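Local coordinates for protein lactococcal phage P2 ORF15 (Lactococcus phage p2, PDB 2WZP) that probably serves as the distal tail protein of the phage baseplate, part of the tail-tip assembly through which the virus attaches to its host cell, at residues E98-M107 with T141-F152; L235-R243 with Y252-E260. One frame throughout, in Å; residues are numbered along the deposited sequence.

Interaction 1 (98-107 with 141-152) comes first along the chain and interaction 2 (235-243 with 252-260) follows it in series. Their centres lie about 57 Å apart on opposite sides of the chain's centre, and their nearest atoms are about 39 Å apart. Interaction 1 sits in the N-terminal domain of the distal tail protein family, where helix 100-115 meets the loop between strands 130-140 and 153-163 of the seven-stranded antiparallel sheet. Interaction 2, in the C-terminal domain, is a hairpin in a separate four-stranded sheet. The first is also approached by another copy of the protein, while no other chain of the assembly touches the second, which points to assembly contacts at one end and internal sheet pairing at the other.

Interaction 1. Residues E98-M107 with T141-F152; sequences ESLEENYQLM and TKTEGYGKNGTF
Phe-152 and Met-107 form a Met-aromatic contact where helix 100-115 packs on the loop joining strands 130-140 and 153-163 of the N-terminal sheet. Met-107 CG lies over one face of the Phe-152 ring, 3.6 Å from its centroid, with SD farther above the same face. Phe-152 turns its edge to the face of Tyr-104 in an offset T-shaped pair, centroids 5.7 Å apart and planes at 69°. All three side chains are buried, which makes this the compact part of the contact. Asn-149 and Gly-150 close on the first turn of the helix.

The loose side is the poorly ordered loop at Tyr-146 to Lys-148, where Leu-100 CD2 comes only to 4.5 Å from Tyr-146 CD1. One water is held by Tyr-104 OH, Tyr-146 OH and Glu-144 OE2; another, beside a second subunit, joins Tyr-104 O to Lys-142 NZ, which also bonds Tyr-124 of that subunit. Asn-103 points at the loop, CB against Gly-150 O and CG anti to the carbonyl carbon (chi1 -77°). Thr-95 and Gly-97 take its OD1, while ND2 donates a bent bond to Asn-149 O at 2.9 Å, standing 53° out of the carbonyl plane.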
loop_
_atom_site.group_PDB
_atom_site.type_symbol
_atom_site.label_atom_id
_atom_site.label_comp_id
_atom_site.label_asym_id
_atom_site.label_seq_id
_atom_site.Cartn_x
_atom_site.Cartn_y
_atom_site.Cartn_z
ATOM N N GLU M 98 -11.115 -36.309 0.395
ATOM C CA GLU M 98 -11.383 -36.487 -1.031
ATOM C C GLU M 98 -12.792 -36.071 -1.459
ATOM O O GLU M 98 -13.132 -36.178 -2.640
ATOM C CB GLU M 98 -11.026 -37.906 -1.481
ATOM C CG GLU M 98 -9.522 -38.134 -1.607
ATOM C CD GLU M 98 -8.991 -39.414 -0.986
ATOM O OE1 GLU M 98 -9.540 -40.501 -1.281
ATOM O OE2 GLU M 98 -7.998 -39.332 -0.225
ATOM N N SER M 99 -13.588 -35.534 -0.520
ATOM C CA SER M 99 -14.961 -35.073 -0.757
ATOM C C SER M 99 -15.351 -34.008 0.258
ATOM O O SER M 99 -14.627 -33.802 1.237
ATOM C CB SER M 99 -15.936 -36.244 -0.668
ATOM O OG SER M 99 -15.925 -36.872 0.604
ATOM N N LEU M 100 -16.479 -33.321 0.021
ATOM C CA LEU M 100 -17.021 -32.306 0.919
ATOM C C LEU M 100 -17.316 -32.956 2.262
ATOM O O LEU M 100 -16.910 -32.419 3.300
ATOM C CB LEU M 100 -18.329 -31.739 0.364
ATOM C CG LEU M 100 -18.271 -30.535 -0.558
ATOM C CD1 LEU M 100 -19.479 -30.541 -1.475
ATOM C CD2 LEU M 100 -18.122 -29.225 0.224
ATOM N N GLU M 101 -18.011 -34.118 2.239
ATOM C CA GLU M 101 -18.376 -34.870 3.430
ATOM C C GLU M 101 -17.144 -35.200 4.260
ATOM O O GLU M 101 -17.127 -34.881 5.448
ATOM C CB GLU M 101 -19.181 -36.126 3.069
ATOM C CG GLU M 101 -19.326 -37.132 4.207
ATOM C CD GLU M 101 -20.444 -38.159 4.128
ATOM O OE1 GLU M 101 -20.570 -38.958 5.084
ATOM O OE2 GLU M 101 -21.209 -38.153 3.135
ATOM N N GLU M 102 -16.100 -35.792 3.639
ATOM C CA GLU M 102 -14.867 -36.124 4.361
ATOM C C GLU M 102 -14.194 -34.903 4.993
ATOM O O GLU M 102 -13.772 -34.988 6.138
ATOM C CB GLU M 102 -13.876 -36.907 3.501
ATOM C CG GLU M 102 -12.717 -37.424 4.333
ATOM C CD GLU M 102 -11.690 -38.333 3.696
ATOM O OE1 GLU M 102 -11.601 -38.391 2.448
ATOM O OE2 GLU M 102 -10.951 -38.980 4.472
ATOM N N ASN M 103 -14.140 -33.768 4.283
ATOM C CA ASN M 103 -13.525 -32.533 4.781
ATOM C C ASN M 103 -14.284 -31.878 5.923
ATOM O O ASN M 103 -13.663 -31.373 6.844
ATOM C CB ASN M 103 -13.214 -31.562 3.643
ATOM C CG ASN M 103 -11.986 -31.959 2.877
ATOM O OD1 ASN M 103 -10.897 -32.131 3.437
ATOM N ND2 ASN M 103 -12.142 -32.169 1.589
ATOM N N TYR M 104 -15.612 -31.929 5.895
ATOM C CA TYR M 104 -16.442 -31.423 6.986
ATOM C C TYR M 104 -16.227 -32.305 8.217
ATOM O O TYR M 104 -16.028 -31.777 9.312
ATOM C CB TYR M 104 -17.916 -31.432 6.580
ATOM C CG TYR M 104 -18.359 -30.180 5.850
ATOM C CD1 TYR M 104 -18.233 -28.924 6.440
ATOM C CD2 TYR M 104 -18.967 -30.255 4.603
ATOM C CE1 TYR M 104 -18.661 -27.773 5.785
ATOM C CE2 TYR M 104 -19.385 -29.106 3.931
ATOM C CZ TYR M 104 -19.243 -27.870 4.536
ATOM O OH TYR M 104 -19.667 -26.740 3.887
ATOM N N GLN M 105 -16.185 -33.639 8.014
ATOM C CA GLN M 105 -15.960 -34.641 9.049
ATOM C C GLN M 105 -14.588 -34.469 9.713
ATOM O O GLN M 105 -14.508 -34.487 10.944
ATOM C CB GLN M 105 -16.114 -36.055 8.475
ATOM C CG GLN M 105 -16.244 -37.138 9.546
ATOM C CD GLN M 105 -17.573 -37.051 10.232
ATOM O OE1 GLN M 105 -18.595 -37.390 9.654
ATOM N NE2 GLN M 105 -17.588 -36.604 11.482
ATOM N N LEU M 106 -13.522 -34.285 8.908
ATOM C CA LEU M 106 -12.152 -34.077 9.395
ATOM C C LEU M 106 -12.034 -32.825 10.267
ATOM O O LEU M 106 -11.458 -32.926 11.341
ATOM C CB LEU M 106 -11.156 -34.010 8.232
ATOM C CG LEU M 106 -10.884 -35.324 7.494
ATOM C CD1 LEU M 106 -10.287 -35.030 6.126
ATOM C CD2 LEU M 106 -10.010 -36.266 8.328
ATOM N N MET M 107 -12.598 -31.675 9.835
ATOM C CA MET M 107 -12.610 -30.438 10.596
ATOM C C MET M 107 -13.323 -30.626 11.924
ATOM O O MET M 107 -12.766 -30.300 12.962
ATOM C CB MET M 107 -13.312 -29.318 9.812
ATOM C CG MET M 107 -12.358 -28.382 9.107
ATOM S SD MET M 107 -11.123 -27.568 10.159
ATOM C CE MET M 107 -11.928 -26.012 10.459
ATOM N N THR M 141 -10.520 -20.882 13.003
ATOM C CA THR M 141 -11.416 -20.276 12.023
ATOM C C THR M 141 -12.108 -21.373 11.244
ATOM O O THR M 141 -11.583 -22.486 11.159
ATOM C CB THR M 141 -10.649 -19.337 11.049
ATOM O OG1 THR M 141 -9.777 -20.107 10.212
ATOM C CG2 THR M 141 -9.870 -18.245 11.763
ATOM N N LYS M 142 -13.270 -21.063 10.668
ATOM C CA LYS M 142 -14.001 -21.958 9.766
ATOM C C LYS M 142 -14.663 -21.104 8.731
ATOM O O LYS M 142 -15.454 -20.230 9.079
ATOM C CB LYS M 142 -15.002 -22.888 10.471
ATOM C CG LYS M 142 -15.538 -23.944 9.513
ATOM C CD LYS M 142 -16.605 -24.829 10.091
ATOM C CE LYS M 142 -16.859 -25.966 9.122
ATOM N NZ LYS M 142 -18.112 -26.688 9.418
ATOM N N THR M 143 -14.270 -21.294 7.466
ATOM C CA THR M 143 -14.764 -20.528 6.311
ATOM C C THR M 143 -15.191 -21.405 5.136
ATOM O O THR M 143 -15.253 -22.614 5.260
ATOM C CB THR M 143 -13.741 -19.443 5.872
ATOM O OG1 THR M 143 -12.555 -20.064 5.371
ATOM C CG2 THR M 143 -13.420 -18.425 6.976
ATOM N N GLU M 144 -15.542 -20.763 4.017
ATOM C CA GLU M 144 -15.961 -21.360 2.752
ATOM C C GLU M 144 -15.260 -20.581 1.635
ATOM O O GLU M 144 -15.699 -19.483 1.245
ATOM C CB GLU M 144 -17.481 -21.247 2.558
ATOM C CG GLU M 144 -18.309 -22.068 3.511
ATOM C CD GLU M 144 -19.771 -21.698 3.496
ATOM O OE1 GLU M 144 -20.198 -20.940 2.595
ATOM O OE2 GLU M 144 -20.495 -22.180 4.393
ATOM N N GLY M 145 -14.187 -21.172 1.134
ATOM C CA GLY M 145 -13.364 -20.664 0.050
ATOM C C GLY M 145 -12.581 -21.849 -0.460
ATOM O O GLY M 145 -11.350 -21.797 -0.608
ATOM N N TYR M 146 -13.320 -22.954 -0.664
ATOM C CA TYR M 146 -12.795 -24.273 -0.962
ATOM C C TYR M 146 -12.045 -24.523 -2.234
ATOM O O TYR M 146 -12.395 -24.040 -3.318
ATOM C CB TYR M 146 -13.825 -25.384 -0.692
ATOM C CG TYR M 146 -14.557 -25.270 0.630
ATOM C CD1 TYR M 146 -15.947 -25.328 0.688
ATOM C CD2 TYR M 146 -13.861 -25.097 1.824
ATOM C CE1 TYR M 146 -16.628 -25.217 1.899
ATOM C CE2 TYR M 146 -14.531 -24.962 3.036
ATOM C CZ TYR M 146 -15.916 -25.040 3.073
ATOM O OH TYR M 146 -16.595 -24.915 4.263
ATOM N N GLY M 147 -11.023 -25.344 -2.067
ATOM C CA GLY M 147 -10.211 -25.869 -3.144
ATOM C C GLY M 147 -10.889 -27.137 -3.610
ATOM O O GLY M 147 -12.044 -27.391 -3.233
ATOM N N LYS M 148 -10.176 -27.949 -4.411
ATOM C CA LYS M 148 -10.739 -29.192 -4.927
ATOM C C LYS M 148 -11.199 -30.114 -3.802
ATOM O O LYS M 148 -10.480 -30.272 -2.817
ATOM C CB LYS M 148 -9.842 -29.884 -5.992
ATOM C CG LYS M 148 -8.484 -30.460 -5.533
ATOM C CD LYS M 148 -7.788 -31.235 -6.674
ATOM C CE LYS M 148 -7.108 -32.505 -6.211
ATOM N NZ LYS M 148 -7.114 -33.524 -7.286
ATOM N N ASN M 149 -12.437 -30.644 -3.932
ATOM C CA ASN M 149 -13.113 -31.570 -3.020
ATOM C C ASN M 149 -13.527 -30.970 -1.681
ATOM O O ASN M 149 -13.836 -31.714 -0.763
ATOM C CB ASN M 149 -12.362 -32.902 -2.858
ATOM C CG ASN M 149 -11.668 -33.405 -4.096
ATOM O OD1 ASN M 149 -12.286 -33.834 -5.085
ATOM N ND2 ASN M 149 -10.358 -33.218 -4.121
ATOM N N GLY M 150 -13.576 -29.641 -1.596
ATOM C CA GLY M 150 -13.985 -28.938 -0.386
ATOM C C GLY M 150 -12.989 -28.966 0.759
ATOM O O GLY M 150 -13.382 -28.953 1.924
ATOM N N THR M 151 -11.697 -28.974 0.442
ATOM C CA THR M 151 -10.617 -28.970 1.414
ATOM C C THR M 151 -10.571 -27.643 2.180
ATOM O O THR M 151 -10.866 -26.581 1.624
ATOM C CB THR M 151 -9.290 -29.257 0.726
ATOM O OG1 THR M 151 -9.080 -28.281 -0.293
ATOM C CG2 THR M 151 -9.228 -30.657 0.146
ATOM N N PHE M 152 -10.184 -27.712 3.454
ATOM C CA PHE M 152 -10.104 -26.531 4.291
ATOM C C PHE M 152 -8.707 -25.945 4.325
ATOM O O PHE M 152 -7.729 -26.671 4.175
ATOM C CB PHE M 152 -10.607 -26.855 5.703
ATOM C CG PHE M 152 -12.112 -26.973 5.800
ATOM C CD1 PHE M 152 -12.895 -25.862 6.096
ATOM C CD2 PHE M 152 -12.745 -28.198 5.611
ATOM C CE1 PHE M 152 -14.284 -25.984 6.230
ATOM C CE2 PHE M 152 -14.134 -28.311 5.709
ATOM C CZ PHE M 152 -14.898 -27.204 6.001
HETATM O O HOH W 1 -16.966 -29.209 9.816
HETATM O O HOH W 2 -19.257 -24.519 5.624
#

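Interaction 2. Residues L235-R243 with Y252-E260; sequences LPKTPAGVR and YTAIVFKTE
Ala-240 to Arg-243 run antiparallel to Ala-254 to Phe-257 as the two arms of a beta hairpin, the short strand axes approaching to 4.6 Å with their directions 173° apart. Ala-240 with Phe-257 and Val-242 with Ile-255 are the hydrogen-bonded pairs, each closed by two reciprocal N-H...O bonds: Phe-257 N reaches Ala-240 O at 2.8 Å, and Ile-255 N reaches Val-242 O at 3.0 Å. Between them Gly-241 and Val-256 form a non-hydrogen-bonded pair.

The side chains of both hydrogen-bonded pairs lie on one face of the sheet. Three of them meet strand 224-233: Ala-240 on Pro-233, Val-242 on Leu-231 and Ile-255 on Phe-227. Arg-243 and Ala-254 share the other face, where their CB atoms meet at 3.8 Å; the extended arginine then leads away to salt bridges with Glu-251 and Glu-308. Val-256 places CG1 anti to the backbone N (chi1 -173°), which sets this methyl 3.7 Å from Pro-239 CB.

Past Ala-240 and Phe-257 the pairing stops, yet Lys-258 CD still lies 3.9 Å from Pro-239 CD; the chains separate only beyond, the CA atoms of Lys-237 and Glu-260 being 7.8 Å apart. Bends at chi2 and chi4 bring Lys-258 NZ back to Thr-259 O at 2.9 Å. A water accepts from Thr-259 N and donates weakly to Thr-238 O, linking the segments just past the last direct pair.

Backbone bonds thus set the pairing, and the face of Ala-240, Val-242 and Ile-255 meets the sheet of strand 224-233. Arg-243 adds ionic ties to Glu-251 and Glu-308, whereas Lys-258 NZ bonds a neutral carbonyl next door.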
loop_
_atom_site.group_PDB
_atom_site.type_symbol
_atom_site.label_atom_id
_atom_site.label_comp_id
_atom_site.label_asym_id
_atom_site.label_seq_id
_atom_site.Cartn_x
_atom_site.Cartn_y
_atom_site.Cartn_z
ATOM N N LEU M 235 8.816 -47.344 57.544
ATOM C CA LEU M 235 8.405 -47.518 58.930
ATOM C C LEU M 235 7.071 -46.869 59.240
ATOM O O LEU M 235 6.792 -45.742 58.802
ATOM C CB LEU M 235 9.483 -46.992 59.897
ATOM C CG LEU M 235 10.897 -47.567 59.767
ATOM C CD1 LEU M 235 11.862 -46.822 60.651
ATOM C CD2 LEU M 235 10.918 -49.057 60.058
ATOM N N PRO M 236 6.236 -47.562 60.037
ATOM C CA PRO M 236 4.945 -46.976 60.408
ATOM C C PRO M 236 5.115 -46.001 61.579
ATOM O O PRO M 236 6.046 -46.135 62.371
ATOM C CB PRO M 236 4.107 -48.209 60.813
ATOM C CG PRO M 236 5.007 -49.418 60.637
ATOM C CD PRO M 236 6.396 -48.896 60.650
ATOM N N LYS M 237 4.176 -45.059 61.742
ATOM C CA LYS M 237 4.185 -44.073 62.842
ATOM C C LYS M 237 5.328 -43.055 62.644
ATOM O O LYS M 237 5.724 -42.376 63.600
ATOM C CB LYS M 237 4.346 -44.759 64.255
ATOM C CG LYS M 237 3.383 -45.892 64.625
ATOM C CD LYS M 237 3.714 -46.449 66.012
ATOM C CE LYS M 237 3.071 -47.795 66.260
ATOM N NZ LYS M 237 3.652 -48.485 67.448
ATOM N N THR M 238 5.865 -42.968 61.416
ATOM C CA THR M 238 6.990 -42.100 61.072
ATOM C C THR M 238 6.644 -41.314 59.801
ATOM O O THR M 238 6.201 -41.931 58.828
ATOM C CB THR M 238 8.256 -42.975 60.883
ATOM O OG1 THR M 238 8.396 -43.818 62.015
ATOM C CG2 THR M 238 9.545 -42.168 60.674
ATOM N N PRO M 239 6.891 -39.983 59.755
ATOM C CA PRO M 239 6.650 -39.239 58.509
ATOM C C PRO M 239 7.485 -39.736 57.337
ATOM O O PRO M 239 8.606 -40.216 57.515
ATOM C CB PRO M 239 7.000 -37.787 58.868
ATOM C CG PRO M 239 7.714 -37.827 60.098
ATOM C CD PRO M 239 7.388 -39.088 60.818
ATOM N N ALA M 240 6.903 -39.660 56.149
ATOM C CA ALA M 240 7.509 -40.103 54.899
ATOM C C ALA M 240 7.331 -39.062 53.797
ATOM O O ALA M 240 6.366 -38.284 53.784
ATOM C CB ALA M 240 6.892 -41.419 54.461
ATOM N N GLY M 241 8.280 -39.065 52.882
ATOM C CA GLY M 241 8.264 -38.198 51.725
ATOM C C GLY M 241 9.630 -38.133 51.106
ATOM O O GLY M 241 10.371 -39.114 51.143
ATOM N N VAL M 242 9.982 -36.964 50.572
ATOM C CA VAL M 242 11.254 -36.680 49.904
ATOM C C VAL M 242 11.767 -35.293 50.291
ATOM O O VAL M 242 10.965 -34.397 50.548
ATOM C CB VAL M 242 11.131 -36.794 48.351
ATOM C CG1 VAL M 242 10.863 -38.233 47.914
ATOM C CG2 VAL M 242 10.065 -35.841 47.786
ATOM N N ARG M 243 13.098 -35.108 50.302
ATOM C CA ARG M 243 13.720 -33.798 50.542
ATOM C C ARG M 243 14.690 -33.421 49.439
ATOM O O ARG M 243 15.271 -34.302 48.796
ATOM C CB ARG M 243 14.355 -33.672 51.924
ATOM C CG ARG M 243 15.630 -34.465 52.138
ATOM C CD ARG M 243 16.020 -34.286 53.572
ATOM N NE ARG M 243 17.380 -34.731 53.829
ATOM C CZ ARG M 243 18.280 -34.043 54.511
ATOM N NH1 ARG M 243 17.978 -32.847 55.006
ATOM N NH2 ARG M 243 19.487 -34.541 54.713
ATOM N N TYR M 252 16.503 -27.206 51.065
ATOM C CA TYR M 252 15.822 -25.958 50.716
ATOM C C TYR M 252 14.299 -26.132 50.541
ATOM O O TYR M 252 13.585 -25.132 50.504
ATOM C CB TYR M 252 16.477 -25.291 49.477
ATOM C CG TYR M 252 16.339 -26.104 48.206
ATOM C CD1 TYR M 252 15.241 -25.936 47.363
ATOM C CD2 TYR M 252 17.283 -27.065 47.864
ATOM C CE1 TYR M 252 15.087 -26.710 46.212
ATOM C CE2 TYR M 252 17.148 -27.830 46.707
ATOM C CZ TYR M 252 16.044 -27.655 45.887
ATOM O OH TYR M 252 15.882 -28.423 44.761
ATOM N N THR M 253 13.826 -27.386 50.383
ATOM C CA THR M 253 12.416 -27.787 50.223
ATOM C C THR M 253 12.252 -29.304 50.448
ATOM O O THR M 253 13.225 -30.065 50.307
ATOM C CB THR M 253 11.787 -27.294 48.888
ATOM O OG1 THR M 253 10.376 -27.208 49.058
ATOM C CG2 THR M 253 12.084 -28.208 47.691
ATOM N N ALA M 254 11.010 -29.729 50.776
ATOM C CA ALA M 254 10.639 -31.130 51.018
ATOM C C ALA M 254 9.116 -31.306 51.007
ATOM O O ALA M 254 8.373 -30.410 51.422
ATOM C CB ALA M 254 11.185 -31.590 52.357
ATOM N N ILE M 255 8.661 -32.470 50.545
ATOM C CA ILE M 255 7.248 -32.862 50.511
ATOM C C ILE M 255 7.189 -34.073 51.443
ATOM O O ILE M 255 7.613 -35.148 51.047
ATOM C CB ILE M 255 6.785 -33.173 49.055
ATOM C CG1 ILE M 255 7.030 -31.958 48.128
ATOM C CG2 ILE M 255 5.321 -33.609 49.027
ATOM C CD1 ILE M 255 7.241 -32.291 46.696
ATOM N N VAL M 256 6.788 -33.856 52.722
ATOM C CA VAL M 256 6.751 -34.859 53.800
ATOM C C VAL M 256 5.330 -34.928 54.379
ATOM O O VAL M 256 4.679 -33.892 54.543
ATOM C CB VAL M 256 7.815 -34.547 54.906
ATOM C CG1 VAL M 256 7.912 -35.665 55.930
ATOM C CG2 VAL M 256 9.186 -34.279 54.309
ATOM N N PHE M 257 4.885 -36.148 54.736
ATOM C CA PHE M 257 3.554 -36.402 55.273
ATOM C C PHE M 257 3.590 -37.215 56.556
ATOM O O PHE M 257 4.425 -38.102 56.699
ATOM C CB PHE M 257 2.738 -37.217 54.240
ATOM C CG PHE M 257 2.667 -36.595 52.863
ATOM C CD1 PHE M 257 1.715 -35.619 52.570
ATOM C CD2 PHE M 257 3.557 -36.981 51.857
ATOM C CE1 PHE M 257 1.662 -35.041 51.310
ATOM C CE2 PHE M 257 3.493 -36.397 50.588
ATOM C CZ PHE M 257 2.538 -35.448 50.324
ATOM N N LYS M 258 2.597 -36.988 57.433
ATOM C CA LYS M 258 2.370 -37.776 58.637
ATOM C C LYS M 258 0.903 -38.168 58.691
ATOM O O LYS M 258 0.055 -37.406 59.164
ATOM C CB LYS M 258 2.854 -37.086 59.927
ATOM C CG LYS M 258 2.773 -37.983 61.171
ATOM C CD LYS M 258 3.522 -39.341 61.025
ATOM C CE LYS M 258 3.236 -40.239 62.193
ATOM N NZ LYS M 258 1.960 -40.986 62.037
ATOM N N THR M 259 0.618 -39.375 58.187
ATOM C CA THR M 259 -0.716 -39.977 58.143
ATOM C C THR M 259 -1.069 -40.714 59.427
ATOM O O THR M 259 -0.192 -41.241 60.103
ATOM C CB THR M 259 -0.850 -40.887 56.922
ATOM O OG1 THR M 259 0.175 -41.881 56.957
ATOM C CG2 THR M 259 -0.748 -40.128 55.626
ATOM N N GLU M 260 -2.359 -40.758 59.756
ATOM C CA GLU M 260 -2.869 -41.477 60.912
ATOM C C GLU M 260 -2.714 -42.995 60.694
ATOM O O GLU M 260 -2.316 -43.707 61.618
ATOM C CB GLU M 260 -4.346 -41.119 61.142
ATOM C CG GLU M 260 -4.762 -41.166 62.608
ATOM C CD GLU M 260 -4.149 -40.077 63.473
ATOM O OE1 GLU M 260 -4.742 -38.974 63.535
ATOM O OE2 GLU M 260 -3.062 -40.307 64.054
HETATM O O HOH W 3 3.084 -41.355 57.692
#